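PDB 1R0K: 1-deoxy-D-xylulose 5-phosphate reductoisomerase from Zymomonas mobilis, which catalyses the NADPH-dependent, divalent-metal-requiring rearrangement and reduction of 1-deoxy-D-xylulose 5-phosphate to 2-C-methyl-D-erythritol 4-phosphate, the first step from that sugar phosphate to isopentenyl diphosphate in the non-mevalonate pathway. Local coordinates for the interface of chains A and B. Sequence-based numbering; all coordinates share one arbitrary frame. Chains: chain A/B, 1-deoxy-D-xylulose 5-phosphate reductoisomerase.

The interface of chains A and B. Residues chain A 280-282, 284; chain B 169, 253-255.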
# COMPACT_ATOMS: atom_id res chain seq x y z
N MET A 280 -4.23 8.86 13.13
CA MET A 280 -4.54 8.80 14.55
C MET A 280 -4.57 7.36 15.04
O MET A 280 -4.77 6.43 14.26
CB MET A 280 -5.91 9.43 14.81
CG MET A 280 -7.08 8.55 14.39
SD MET A 280 -8.69 9.35 14.54
CE MET A 280 -9.05 9.07 16.30
N GLU A 281 -4.38 7.19 16.34
CA GLU A 281 -4.43 5.87 16.94
C GLU A 281 -5.88 5.42 17.05
O GLU A 281 -6.77 6.21 17.34
CB GLU A 281 -3.83 5.92 18.35
CG GLU A 281 -2.32 6.02 18.37
CD GLU A 281 -1.68 4.79 18.96
OE1 GLU A 281 -2.21 3.68 18.73
OE2 GLU A 281 -0.64 4.93 19.65
N THR A 282 -6.12 4.14 16.78
CA THR A 282 -7.45 3.55 16.93
C THR A 282 -7.19 2.22 17.61
O THR A 282 -6.09 1.68 17.54
CB THR A 282 -8.17 3.27 15.58
OG1 THR A 282 -7.57 2.15 14.92
CG2 THR A 282 -8.13 4.50 14.67
N ALA A 284 -8.15 -0.56 16.72
CA ALA A 284 -8.25 -1.64 15.74
C ALA A 284 -7.09 -2.61 15.92
O ALA A 284 -5.94 -2.21 16.10
CB ALA A 284 -8.26 -1.06 14.32
N ARG B 169 3.44 2.10 13.28
CA ARG B 169 3.31 1.20 14.42
C ARG B 169 4.36 0.11 14.22
O ARG B 169 5.04 -0.29 15.16
CB ARG B 169 1.93 0.57 14.49
CG ARG B 169 1.83 -0.55 15.52
CD ARG B 169 0.39 -0.93 15.76
NE ARG B 169 -0.33 0.15 16.44
CZ ARG B 169 -1.58 0.48 16.18
NH1 ARG B 169 -2.27 -0.17 15.26
NH2 ARG B 169 -2.16 1.47 16.87
N LEU B 253 -0.79 3.78 12.88
CA LEU B 253 -1.44 3.86 14.19
C LEU B 253 -2.93 3.55 14.17
O LEU B 253 -3.50 3.17 15.20
CB LEU B 253 -1.24 5.25 14.81
CG LEU B 253 0.18 5.81 14.95
CD1 LEU B 253 0.12 7.14 15.70
CD2 LEU B 253 1.06 4.82 15.69
N ASP B 254 -3.58 3.73 13.02
CA ASP B 254 -5.00 3.45 12.94
C ASP B 254 -5.32 2.00 12.60
O ASP B 254 -6.48 1.62 12.49
CB ASP B 254 -5.70 4.40 11.94
CG ASP B 254 -5.13 4.33 10.54
OD1 ASP B 254 -4.54 3.30 10.17
OD2 ASP B 254 -5.30 5.32 9.79
N GLY B 255 -4.28 1.19 12.45
CA GLY B 255 -4.47 -0.22 12.14
C GLY B 255 -4.29 -0.52 10.67
O GLY B 255 -4.23 -1.68 10.26
O HOH W 1 -5.78 7.71 10.96
O HOH W 2 -4.87 0.23 15.53
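A:Glu281 and A:Thr282 meet B:Arg169, B:Leu253 and B:Asp254 in one part of the two-fold homodimer interface of this DXR-family enzyme. Chain A supplies the loop that follows helix 267-275; chain B supplies the turn between strands 246-252 and 257-261, with B:Arg169 beside it. The charged contact is a salt bridge between the B:Arg169 guanidinium and the A:Glu281 carboxylate, NH2 to OE1 2.9 Å. OE1 lies in the guanidinium plane at its edge, but the two flat groups are turned 47° apart and the hydrogen bond itself is bent and weak. The arginine chain leaves with CG anti to its backbone N (chi1 170°), then bends at chi3 to bring its tip to the glutamate.

Two backbone carbonyls of the turn accept direct hydrogen bonds. B:Leu253 O accepts A:Thr282 N at 3.2 Å and, within chain B, B:Arg169 NH2 at 2.7 Å; the donors arrive from opposite faces of the carbonyl plane. The arginine bond is bent, with the carbonyl oxygen well out of the guanidinium plane, unlike the in-plane A:Glu281 OE1. NH2 thus joins the turn to the glutamate across the interface, while B:Leu253 CA lies over one guanidinium face near its rim. The hydroxyl of A:Thr282 donates to B:Asp254 O, OG1 to O 2.7 Å, from above the carbonyl plane. With chi1 73°, OG1 sits between the backbone N and carbonyl carbon, and CG2 is placed alongside B:Asp254 CB, 3.7 Å away.

Apolar contact comes from the bent stem of A:Glu281, whose CG rests against CB and CD1 of B:Leu253.

Two waters bridge the chains. One links A:Met280 N to the B:Asp254 carboxylate, 2.7 Å from OD2. The other ties B:Arg169 NH1, at 2.6 Å, to the carbonyls of A:Thr282 and A:Ala284, giving the guanidinium a second connection to chain A through its other terminal nitrogen.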